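Local coordinates for protein NADH kinase POS5, mitochondrial (Saccharomyces cerevisiae, PDB 3AFO) that phosphorylates both NADH and NAD(+) with ATP, with a twofold preference for NADH, and is a key source of the cellular reductant NADPH, at residues T179-H184 / N200-H205; Y70-V75 / E167-R172; D80-I85 / H101-G106; S19-F24 / N136-P141. All coordinates share one frame; numbering follows the deposited sequence.

Contact 1 (T179-H184 / N200-H205); sequences TRLECH and NDIFLH. With NAI (1,4-dihydronicotinamide adenine dinucleotide), chain C.
One methyl, CD1 of I202, carries most of this contact, wedged between L181 and C183. It lies 3.7 Å from L181 CB and 3.8 Å from C183 CB, while on the other branch I202 CG2 approaches C183 SG at 3.9 Å. On the ethyl arm CG1 is anti to the carbonyl carbon, but chi2 sits at 142°, short of full extension, probably a compromise with the neighbours around CD1. The axes of strands 181-184 and 201-205 pass 8.0 Å apart at 34°, too far for backbone pairing, so side chains alone join two sheets face to face.

The preceding residue, D201, faces the ligand. Its carboxylate meets the nicotinamide ribose of NADH: hydroxyl O2D donates a very short 2.5 Å hydrogen bond to D201 OD2, and O3D lies 2.7 Å from D201 OD1, its proton also within reach of another acceptor. D304 accepts the backbone N-H groups of N200 and D201, fixing the start of the strand. N200 lies beside the adenine; with an alanine here, the base would probably lose that polar neighbour and be freer to shift. Alternation along one strand thus separates the chemistry, an apolar seal between sheets from a polar grip on ribose O2D.

Contact 2 (Y70-V75 / E167-R172); sequences YPEVNV and EVISSR
I169, the last helical residue, lies within the Schellman motif that ends helix 161-169, and sends its side chain into the type I beta turn formed by Y70 to V73. The motif is defined by R172 N bonding to E167 O at 2.9 Å and S171 N to V168 O at 3.1 Å, with S171 at positive phi.

CG1 of I169 is anti to the backbone N (chi1 -170°), which lays both branches along the Y70 ring, with CD1 going on to E72 and V73. CG2 lies 3.7 Å from Y70 CE1, approaching the ring obliquely, and CD1 lies 3.8 Å from Y70 CD1 as the two side chains run past each other in opposite directions. The same CD1 meets V73 CG2 at 4.1 Å, and E72 OE2 comes within 3.7 Å of I169 CD1 because the glutamate chain bends at chi2 (-86°). A glycine in place of Y70 would probably open a gap beside I169 CG2 and leave F165 without the ring it meets edge-to-face. Beyond the apolar patch, R172 holds E167 side-on: NE reaches E167 OE1 at 2.9 Å, and NH2 bonds to OE2. Both oxygens lie near the guanidinium plane but are approached from above the carboxylate plane, a salt bridge across the helix end.

Y70 directly follows helix 53-69, and V73 packs on L66 of that helix and V44 of strand 43-48. I169 also touches L41, so the end of helix 161-169 closes against the turn leading into strand 74-76, an outermost strand of the parallel sheet.

Contact 3 (D80-I85 / H101-G106); sequences DVAEEI and HILYTG
I85 and L103 form the tight part of this contact, where I85 CD1 comes within 3.8 Å of L103 CD1 and I85 CG1 within 3.9 Å of the same methyl. The ethyl arm of I85 gets there because CG1 stands between the backbone N and the carbonyl carbon (chi1 68°), and the two side chains cross at a slant. L103 CD1 also reaches over the helix backbone, lying 4.0 Å from A82 O.

Packing is looser one residue pair along. A82 points at the strand, yet its short side chain leaves A82 CB 4.3 Å from T105 CB. The hydroxyl of T105 is occupied elsewhere, bonded to V77 O, so T105 meets the helix through carbon. On the outer side of the helix the character changes: D80 is exposed, its OD1 takes a weak bond from V81 N, E83 points away from the strand, and E84 forms a salt bridge with K48.

Helix 80-85 runs at 157° to strand 101-105, with their axes 8.9 Å apart, and L103 further packs on V75 and V8. An amphipathic helix laid nearly antiparallel over alternate residues of a strand is layered alpha/beta packing, here within the N-terminal domain of an NAD kinase.

Contact 4 (S19-F24 / N136-P141); sequences SSSADF and NTQVPP
S21 and Q138 meet at one end of this contact, F24 and P141 at the other, and each pair depends on how its side chains are turned. Q138 has CG anti to the backbone N (chi1 -178°) and continues nearly straight through chi2 (165°), so the whole side chain reaches across to the other segment. Its amide arrives with NE2 only 3.1 Å from S21 CB, a close approach to carbon. The amide's rotation is probably set from outside the pair: OE1 accepts a hydrogen bond from R351 N, which leaves NE2 as the end facing S21. The serine hydroxyl takes little part, since OG sits 4.2 Å from Q138 NE2, and on the S21 side this end lies at the exposed rim.

At the other end an aromatic edge meets a proline. F24 CG is anti to the carbonyl carbon, and the ring extends until its far corner, CZ, lies 3.9 Å from P141 CG. That proline carbon is at the ring edge, near its plane, so the pyrrolidine abuts the phenyl rim and leaves the stacking to Y355. Both F24 and P141 rest on L35 of strand 33-36, which gives the pair a common apolar floor.

The touching chain portions run 60° apart, with S21 CA 7.1 Å from P140 CA. Structurally, the segment leading into and starting strand 23-25 of the large antiparallel sheet crosses the loop that connects helix 124-132 to strand 142-146 of the parallel sheet, a junction between the alpha/beta part and the beta part of the NAD kinase fold.

Overall arrangement
Contacts 1 and 3 are buried, whereas contacts 2 and 4 are only partly so. Contacts 2 and 3 share the N-terminal domain and meet directly: V75 O is 2.8 Å from Y104 N, a probable hydrogen bond, and contact 3 is nested within the chain loop closed by contact 2. Contact 4 bridges toward the beta part and touches contact 1, with R180 NH2 3.1 Å from T137 O. Contacts 1 and 2 stand apart, their centres about 33 Å from each other. Methyl packing runs through contacts 1 to 3; contact 1 alone adds ligand chemistry, contact 2 a helix-end salt bridge, and contact 4 an amide and an aromatic edge.

Contact 1 (T179-H184 / N200-H205)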
# COMPACT_ATOMS: atom_id res chain seq x y z
N THR A 179 -7.21 3.75 -25.68
CA THR A 179 -7.93 5.02 -25.64
C THR A 179 -6.99 6.18 -25.31
O THR A 179 -5.89 5.96 -24.80
CB THR A 179 -9.09 4.96 -24.62
OG1 THR A 179 -9.76 6.22 -24.58
CG2 THR A 179 -8.55 4.63 -23.25
N ARG A 180 -7.43 7.40 -25.61
CA ARG A 180 -6.66 8.61 -25.35
C ARG A 180 -7.42 9.54 -24.41
O ARG A 180 -8.66 9.62 -24.48
CB ARG A 180 -6.41 9.38 -26.65
CG ARG A 180 -5.35 8.81 -27.56
CD ARG A 180 -4.96 9.82 -28.65
NE ARG A 180 -6.05 10.05 -29.60
CZ ARG A 180 -6.00 10.90 -30.63
NH1 ARG A 180 -4.90 11.62 -30.86
NH2 ARG A 180 -7.05 11.04 -31.43
N LEU A 181 -6.68 10.24 -23.55
CA LEU A 181 -7.22 11.33 -22.74
C LEU A 181 -6.96 12.69 -23.41
O LEU A 181 -6.03 12.85 -24.20
CB LEU A 181 -6.62 11.33 -21.34
CG LEU A 181 -6.90 10.17 -20.38
CD1 LEU A 181 -6.17 10.38 -19.06
CD2 LEU A 181 -8.38 9.99 -20.13
N GLU A 182 -7.81 13.65 -23.07
CA GLU A 182 -7.61 15.04 -23.47
C GLU A 182 -7.40 15.88 -22.23
O GLU A 182 -8.18 15.78 -21.27
CB GLU A 182 -8.83 15.56 -24.22
CG GLU A 182 -8.99 15.03 -25.61
CD GLU A 182 -10.12 15.74 -26.37
OE1 GLU A 182 -10.65 16.75 -25.87
OE2 GLU A 182 -10.47 15.26 -27.45
N CYS A 183 -6.34 16.67 -22.23
CA CYS A 183 -6.11 17.66 -21.19
C CYS A 183 -6.42 19.05 -21.75
O CYS A 183 -5.84 19.46 -22.76
CB CYS A 183 -4.66 17.59 -20.70
SG CYS A 183 -4.22 18.84 -19.49
N HIS A 184 -7.33 19.76 -21.10
CA HIS A 184 -7.65 21.15 -21.46
C HIS A 184 -7.10 22.06 -20.37
O HIS A 184 -7.58 22.04 -19.24
CB HIS A 184 -9.17 21.33 -21.57
CG HIS A 184 -9.79 20.59 -22.71
ND1 HIS A 184 -9.70 19.22 -22.85
CD2 HIS A 184 -10.54 21.02 -23.75
CE1 HIS A 184 -10.34 18.85 -23.95
NE2 HIS A 184 -10.86 19.92 -24.50
N ASN A 200 -0.59 7.81 -22.18
CA ASN A 200 -0.23 7.30 -20.85
C ASN A 200 -0.97 8.05 -19.76
O ASN A 200 -1.81 7.49 -19.04
CB ASN A 200 1.26 7.50 -20.61
CG ASN A 200 2.07 6.23 -20.66
OD1 ASN A 200 3.26 6.25 -20.31
ND2 ASN A 200 1.46 5.12 -21.07
N ASP A 201 -0.62 9.32 -19.62
CA ASP A 201 -1.07 10.08 -18.48
C ASP A 201 -0.96 11.58 -18.59
O ASP A 201 -0.26 12.12 -19.46
CB ASP A 201 -0.33 9.61 -17.21
CG ASP A 201 1.17 9.45 -17.42
OD1 ASP A 201 1.79 10.23 -18.19
OD2 ASP A 201 1.73 8.54 -16.77
N ILE A 202 -1.66 12.24 -17.68
CA ILE A 202 -1.55 13.66 -17.44
C ILE A 202 -1.23 13.80 -15.96
O ILE A 202 -1.94 13.23 -15.11
CB ILE A 202 -2.88 14.37 -17.77
CG1 ILE A 202 -3.18 14.21 -19.27
CG2 ILE A 202 -2.83 15.86 -17.34
CD1 ILE A 202 -4.65 13.98 -19.60
N PHE A 203 -0.17 14.53 -15.63
CA PHE A 203 0.15 14.70 -14.21
C PHE A 203 0.63 16.07 -13.80
O PHE A 203 1.17 16.83 -14.61
CB PHE A 203 1.07 13.58 -13.66
CG PHE A 203 2.42 13.48 -14.32
CD1 PHE A 203 3.51 14.20 -13.83
CD2 PHE A 203 2.62 12.62 -15.38
CE1 PHE A 203 4.77 14.07 -14.43
CE2 PHE A 203 3.89 12.49 -15.97
CZ PHE A 203 4.95 13.22 -15.50
N LEU A 204 0.36 16.39 -12.54
CA LEU A 204 0.76 17.62 -11.90
C LEU A 204 1.77 17.23 -10.82
O LEU A 204 1.60 16.22 -10.15
CB LEU A 204 -0.45 18.30 -11.27
CG LEU A 204 -1.50 18.81 -12.27
CD1 LEU A 204 -2.80 19.17 -11.56
CD2 LEU A 204 -0.96 20.03 -13.04
N HIS A 205 2.83 18.02 -10.69
CA HIS A 205 3.89 17.70 -9.74
C HIS A 205 4.57 18.97 -9.25
O HIS A 205 4.72 19.92 -10.02
CB HIS A 205 4.91 16.76 -10.38
CG HIS A 205 5.72 15.99 -9.38
ND1 HIS A 205 6.75 16.56 -8.66
CD2 HIS A 205 5.63 14.70 -8.96
CE1 HIS A 205 7.26 15.66 -7.84
NE2 HIS A 205 6.61 14.52 -8.01
PA NAI C . 11.07 7.98 -19.21
O1A NAI C . 12.10 7.14 -19.92
O2A NAI C . 11.68 9.11 -18.23
O5B NAI C . 10.16 7.13 -18.27
C5B NAI C . 9.67 5.98 -18.77
C4B NAI C . 9.97 4.88 -17.82
O4B NAI C . 8.62 4.39 -17.60
C3B NAI C . 10.67 3.91 -18.77
O3B NAI C . 11.29 2.87 -18.02
C2B NAI C . 9.48 3.39 -19.57
O2B NAI C . 9.73 2.09 -20.10
C1B NAI C . 8.40 3.27 -18.49
N9A NAI C . 7.04 3.39 -19.08
C8A NAI C . 6.54 4.41 -19.78
N7A NAI C . 5.27 4.13 -20.13
C5A NAI C . 4.96 2.93 -19.62
C6A NAI C . 3.82 2.13 -19.63
N6A NAI C . 2.68 2.50 -20.25
N1A NAI C . 3.88 0.94 -19.00
C2A NAI C . 4.97 0.53 -18.37
N3A NAI C . 6.07 1.27 -18.34
C4A NAI C . 6.09 2.47 -18.96
O3 NAI C . 10.10 8.83 -20.25
PN NAI C . 9.28 8.14 -21.45
O1N NAI C . 9.87 6.80 -21.77
O2N NAI C . 9.12 9.22 -22.45
O5D NAI C . 7.80 7.82 -20.84
C5D NAI C . 7.02 8.84 -20.25
C4D NAI C . 6.32 8.30 -19.01
O4D NAI C . 7.30 8.32 -17.94
C3D NAI C . 5.24 9.22 -18.48
O3D NAI C . 4.01 9.03 -19.19
C2D NAI C . 5.14 8.74 -17.01
O2D NAI C . 4.07 7.79 -16.89
C1D NAI C . 6.50 8.03 -16.79
N1N NAI C . 7.12 8.60 -15.58
C2N NAI C . 7.29 7.75 -14.50
C3N NAI C . 7.84 8.21 -13.31
C7N NAI C . 8.02 7.20 -12.15
O7N NAI C . 8.54 7.52 -11.08
N7N NAI C . 7.59 5.98 -12.39
C4N NAI C . 8.23 9.55 -13.22
C5N NAI C . 8.06 10.43 -14.31
C6N NAI C . 7.50 9.97 -15.50

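Contact 2 (Y70-V75 / E167-R172)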
# COMPACT_ATOMS: atom_id res chain seq x y z
N TYR A 70 9.42 -3.63 -51.18
CA TYR A 70 8.12 -3.01 -51.41
C TYR A 70 8.25 -1.71 -52.22
O TYR A 70 8.25 -0.63 -51.64
CB TYR A 70 7.41 -2.73 -50.07
CG TYR A 70 7.26 -3.96 -49.22
CD1 TYR A 70 6.16 -4.81 -49.37
CD2 TYR A 70 8.23 -4.29 -48.27
CE1 TYR A 70 6.03 -5.95 -48.61
CE2 TYR A 70 8.11 -5.44 -47.50
CZ TYR A 70 7.01 -6.26 -47.67
OH TYR A 70 6.88 -7.39 -46.90
N PRO A 71 8.37 -1.81 -53.56
CA PRO A 71 8.50 -0.61 -54.40
C PRO A 71 7.39 0.43 -54.18
O PRO A 71 7.66 1.62 -54.27
CB PRO A 71 8.44 -1.14 -55.84
CG PRO A 71 8.32 -2.62 -55.75
CD PRO A 71 8.58 -3.05 -54.34
N GLU A 72 6.17 -0.02 -53.90
CA GLU A 72 5.04 0.90 -53.69
C GLU A 72 5.15 1.75 -52.41
O GLU A 72 4.44 2.76 -52.25
CB GLU A 72 3.71 0.12 -53.71
CG GLU A 72 3.37 -0.66 -52.41
CD GLU A 72 3.99 -2.06 -52.34
OE1 GLU A 72 5.04 -2.32 -52.97
OE2 GLU A 72 3.40 -2.91 -51.64
N VAL A 73 6.06 1.37 -51.51
CA VAL A 73 6.17 2.02 -50.20
C VAL A 73 6.96 3.33 -50.24
O VAL A 73 8.03 3.41 -50.85
CB VAL A 73 6.74 1.04 -49.12
CG1 VAL A 73 7.32 1.80 -47.91
CG2 VAL A 73 5.65 0.08 -48.67
N ASN A 74 6.42 4.34 -49.57
CA ASN A 74 7.09 5.62 -49.43
C ASN A 74 7.47 5.87 -47.98
O ASN A 74 6.62 5.81 -47.10
CB ASN A 74 6.19 6.75 -49.94
CG ASN A 74 5.67 6.48 -51.35
OD1 ASN A 74 6.46 6.24 -52.27
ND2 ASN A 74 4.35 6.47 -51.51
N VAL A 75 8.76 6.16 -47.77
CA VAL A 75 9.34 6.35 -46.43
C VAL A 75 9.33 7.82 -46.02
O VAL A 75 9.90 8.68 -46.71
CB VAL A 75 10.79 5.79 -46.36
CG1 VAL A 75 11.52 6.29 -45.10
CG2 VAL A 75 10.80 4.27 -46.43
N GLU A 167 3.19 -9.29 -42.51
CA GLU A 167 1.84 -9.57 -41.99
C GLU A 167 0.98 -8.32 -41.98
O GLU A 167 -0.22 -8.37 -42.30
CB GLU A 167 1.90 -10.17 -40.57
CG GLU A 167 2.54 -11.57 -40.49
CD GLU A 167 1.95 -12.56 -41.51
OE1 GLU A 167 0.73 -12.80 -41.49
OE2 GLU A 167 2.73 -13.09 -42.34
N VAL A 168 1.59 -7.19 -41.62
CA VAL A 168 0.90 -5.93 -41.52
C VAL A 168 0.41 -5.48 -42.90
O VAL A 168 -0.78 -5.25 -43.09
CB VAL A 168 1.76 -4.83 -40.85
CG1 VAL A 168 1.11 -3.45 -40.97
CG2 VAL A 168 2.02 -5.18 -39.35
N ILE A 169 1.33 -5.38 -43.87
CA ILE A 169 1.00 -4.89 -45.21
C ILE A 169 0.01 -5.81 -45.97
O ILE A 169 -0.79 -5.34 -46.77
CB ILE A 169 2.30 -4.57 -46.04
CG1 ILE A 169 1.97 -3.83 -47.35
CG2 ILE A 169 3.16 -5.83 -46.27
CD1 ILE A 169 3.15 -3.02 -47.90
N SER A 170 0.06 -7.10 -45.68
CA SER A 170 -0.83 -8.07 -46.32
C SER A 170 -2.21 -8.15 -45.65
O SER A 170 -2.98 -9.08 -45.93
CB SER A 170 -0.21 -9.46 -46.29
OG SER A 170 1.13 -9.45 -46.75
N SER A 171 -2.52 -7.20 -44.78
CA SER A 171 -3.79 -7.17 -44.03
C SER A 171 -4.04 -8.42 -43.17
O SER A 171 -5.19 -8.83 -42.98
CB SER A 171 -4.99 -6.92 -44.97
OG SER A 171 -4.90 -5.64 -45.59
N ARG A 172 -2.98 -9.01 -42.62
CA ARG A 172 -3.13 -10.17 -41.72
C ARG A 172 -2.81 -9.89 -40.23
O ARG A 172 -2.83 -10.80 -39.40
CB ARG A 172 -2.30 -11.36 -42.21
CG ARG A 172 -2.68 -11.86 -43.61
CD ARG A 172 -2.00 -13.18 -43.91
NE ARG A 172 -0.55 -13.03 -44.03
CZ ARG A 172 0.09 -12.82 -45.18
NH1 ARG A 172 -0.60 -12.74 -46.31
NH2 ARG A 172 1.41 -12.69 -45.20

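Contact 3 (D80-I85 / H101-G106)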
# COMPACT_ATOMS: atom_id res chain seq x y z
N ASP A 80 15.33 16.51 -39.50
CA ASP A 80 16.67 16.39 -38.95
C ASP A 80 17.21 14.96 -39.09
O ASP A 80 18.40 14.75 -39.29
CB ASP A 80 16.76 16.92 -37.51
CG ASP A 80 15.75 16.27 -36.55
OD1 ASP A 80 14.82 15.57 -37.00
OD2 ASP A 80 15.90 16.48 -35.33
N VAL A 81 16.30 13.98 -38.99
CA VAL A 81 16.62 12.57 -39.16
C VAL A 81 17.02 12.26 -40.61
O VAL A 81 18.01 11.55 -40.84
CB VAL A 81 15.46 11.67 -38.70
CG1 VAL A 81 15.60 10.26 -39.24
CG2 VAL A 81 15.37 11.66 -37.17
N ALA A 82 16.26 12.79 -41.58
CA ALA A 82 16.59 12.66 -43.00
C ALA A 82 18.03 13.08 -43.28
O ALA A 82 18.80 12.34 -43.89
CB ALA A 82 15.62 13.48 -43.85
N GLU A 83 18.39 14.27 -42.80
CA GLU A 83 19.75 14.79 -42.90
C GLU A 83 20.75 13.92 -42.15
O GLU A 83 21.84 13.64 -42.66
CB GLU A 83 19.81 16.23 -42.38
CG GLU A 83 19.56 17.31 -43.44
CD GLU A 83 19.87 18.72 -42.93
OE1 GLU A 83 19.45 19.05 -41.80
OE2 GLU A 83 20.55 19.50 -43.64
N GLU A 84 20.37 13.50 -40.94
CA GLU A 84 21.23 12.66 -40.11
C GLU A 84 21.59 11.35 -40.79
O GLU A 84 22.76 10.98 -40.83
CB GLU A 84 20.56 12.37 -38.76
CG GLU A 84 21.44 11.60 -37.78
CD GLU A 84 20.66 11.05 -36.60
OE1 GLU A 84 19.41 11.10 -36.61
OE2 GLU A 84 21.31 10.55 -35.65
N ILE A 85 20.60 10.66 -41.34
CA ILE A 85 20.81 9.31 -41.86
C ILE A 85 21.21 9.24 -43.34
O ILE A 85 21.58 8.17 -43.82
CB ILE A 85 19.59 8.38 -41.60
CG1 ILE A 85 18.37 8.82 -42.43
CG2 ILE A 85 19.27 8.32 -40.09
CD1 ILE A 85 17.23 7.84 -42.44
N HIS A 101 17.99 6.08 -52.80
CA HIS A 101 17.02 5.94 -51.73
C HIS A 101 16.31 7.27 -51.58
O HIS A 101 16.96 8.31 -51.45
CB HIS A 101 17.72 5.56 -50.42
CG HIS A 101 18.33 4.19 -50.44
ND1 HIS A 101 17.61 3.06 -50.14
CD2 HIS A 101 19.58 3.78 -50.75
CE1 HIS A 101 18.39 2.00 -50.25
NE2 HIS A 101 19.59 2.41 -50.63
N ILE A 102 14.99 7.25 -51.61
CA ILE A 102 14.22 8.48 -51.42
C ILE A 102 13.64 8.52 -50.00
O ILE A 102 13.04 7.56 -49.55
CB ILE A 102 13.09 8.63 -52.47
CG1 ILE A 102 13.67 8.59 -53.89
CG2 ILE A 102 12.33 9.93 -52.22
CD1 ILE A 102 12.63 8.40 -54.99
N LEU A 103 13.88 9.63 -49.32
CA LEU A 103 13.34 9.88 -48.00
C LEU A 103 12.45 11.10 -48.10
O LEU A 103 12.92 12.18 -48.44
CB LEU A 103 14.46 10.17 -47.00
CG LEU A 103 15.55 9.11 -46.82
CD1 LEU A 103 16.58 9.59 -45.80
CD2 LEU A 103 14.96 7.75 -46.42
N TYR A 104 11.17 10.92 -47.80
CA TYR A 104 10.24 12.05 -47.77
C TYR A 104 10.19 12.68 -46.38
O TYR A 104 10.17 11.97 -45.37
CB TYR A 104 8.85 11.62 -48.23
CG TYR A 104 8.86 11.08 -49.63
CD1 TYR A 104 8.69 11.93 -50.73
CD2 TYR A 104 9.05 9.72 -49.87
CE1 TYR A 104 8.71 11.44 -52.03
CE2 TYR A 104 9.07 9.23 -51.16
CZ TYR A 104 8.90 10.10 -52.23
OH TYR A 104 8.93 9.59 -53.50
N THR A 105 10.18 14.01 -46.35
CA THR A 105 10.16 14.74 -45.10
C THR A 105 9.48 16.10 -45.23
O THR A 105 9.27 16.60 -46.35
CB THR A 105 11.59 14.93 -44.53
OG1 THR A 105 11.49 15.29 -43.15
CG2 THR A 105 12.36 16.02 -45.28
N GLY A 106 9.15 16.70 -44.09
CA GLY A 106 8.59 18.04 -44.04
C GLY A 106 8.10 18.36 -42.63
O GLY A 106 8.42 17.64 -41.69

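Contact 4 (S19-F24 / N136-P141)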
# COMPACT_ATOMS: atom_id res chain seq x y z
N SER A 19 -3.48 10.38 -46.38
CA SER A 19 -3.58 9.12 -45.63
C SER A 19 -4.73 8.23 -46.08
O SER A 19 -5.82 8.71 -46.40
CB SER A 19 -3.76 9.39 -44.13
OG SER A 19 -2.92 10.44 -43.70
N SER A 20 -4.48 6.93 -46.08
CA SER A 20 -5.53 5.94 -46.24
C SER A 20 -5.88 5.38 -44.86
O SER A 20 -5.11 4.59 -44.29
CB SER A 20 -5.06 4.81 -47.17
OG SER A 20 -3.90 4.16 -46.68
N SER A 21 -7.02 5.79 -44.32
CA SER A 21 -7.50 5.23 -43.07
C SER A 21 -7.86 3.76 -43.30
O SER A 21 -8.61 3.43 -44.22
CB SER A 21 -8.71 6.00 -42.53
OG SER A 21 -9.76 6.04 -43.48
N ALA A 22 -7.29 2.88 -42.48
CA ALA A 22 -7.53 1.45 -42.60
C ALA A 22 -8.88 1.07 -42.02
O ALA A 22 -9.58 1.90 -41.44
CB ALA A 22 -6.42 0.69 -41.93
N ASP A 23 -9.25 -0.19 -42.20
CA ASP A 23 -10.44 -0.74 -41.57
C ASP A 23 -10.06 -1.60 -40.38
O ASP A 23 -8.99 -2.24 -40.38
CB ASP A 23 -11.26 -1.54 -42.58
CG ASP A 23 -12.42 -0.75 -43.14
OD1 ASP A 23 -13.37 -0.46 -42.37
OD2 ASP A 23 -12.39 -0.43 -44.35
N PHE A 24 -10.92 -1.62 -39.38
CA PHE A 24 -10.71 -2.42 -38.17
C PHE A 24 -11.89 -3.34 -37.87
O PHE A 24 -12.78 -3.00 -37.09
CB PHE A 24 -10.37 -1.53 -36.98
CG PHE A 24 -9.02 -0.89 -37.06
CD1 PHE A 24 -7.87 -1.62 -36.80
CD2 PHE A 24 -8.90 0.45 -37.41
CE1 PHE A 24 -6.61 -1.02 -36.88
CE2 PHE A 24 -7.65 1.06 -37.49
CZ PHE A 24 -6.50 0.32 -37.22
N ASN A 136 -4.41 16.13 -32.47
CA ASN A 136 -5.75 16.62 -32.82
C ASN A 136 -6.40 15.89 -33.99
O ASN A 136 -7.54 16.18 -34.36
CB ASN A 136 -5.75 18.14 -33.04
CG ASN A 136 -4.96 18.56 -34.27
OD1 ASN A 136 -3.96 17.92 -34.62
ND2 ASN A 136 -5.39 19.63 -34.93
N THR A 137 -5.70 14.92 -34.57
CA THR A 137 -6.28 14.13 -35.64
C THR A 137 -6.39 12.63 -35.34
O THR A 137 -6.20 12.17 -34.20
CB THR A 137 -5.55 14.37 -36.98
OG1 THR A 137 -6.34 13.83 -38.05
CG2 THR A 137 -4.19 13.70 -36.98
N GLN A 138 -6.72 11.88 -36.38
CA GLN A 138 -6.79 10.45 -36.33
C GLN A 138 -5.37 9.88 -36.28
O GLN A 138 -4.50 10.31 -37.03
CB GLN A 138 -7.48 10.01 -37.61
CG GLN A 138 -7.71 8.55 -37.77
CD GLN A 138 -8.70 8.30 -38.87
OE1 GLN A 138 -9.86 8.69 -38.76
NE2 GLN A 138 -8.25 7.68 -39.95
N VAL A 139 -5.14 8.92 -35.38
CA VAL A 139 -3.85 8.25 -35.27
C VAL A 139 -3.79 7.03 -36.21
O VAL A 139 -4.66 6.16 -36.15
CB VAL A 139 -3.53 7.82 -33.80
CG1 VAL A 139 -2.07 7.40 -33.66
CG2 VAL A 139 -3.84 8.95 -32.83
N PRO A 140 -2.78 6.97 -37.08
CA PRO A 140 -2.61 5.78 -37.90
C PRO A 140 -2.22 4.59 -37.01
O PRO A 140 -1.76 4.81 -35.89
CB PRO A 140 -1.44 6.15 -38.82
CG PRO A 140 -0.70 7.22 -38.09
CD PRO A 140 -1.73 7.98 -37.34
N PRO A 141 -2.39 3.35 -37.50
CA PRO A 141 -1.94 2.16 -36.78
C PRO A 141 -0.46 2.28 -36.40
O PRO A 141 0.31 2.92 -37.13
CB PRO A 141 -2.12 1.04 -37.80
CG PRO A 141 -3.15 1.56 -38.75
CD PRO A 141 -3.00 3.02 -38.80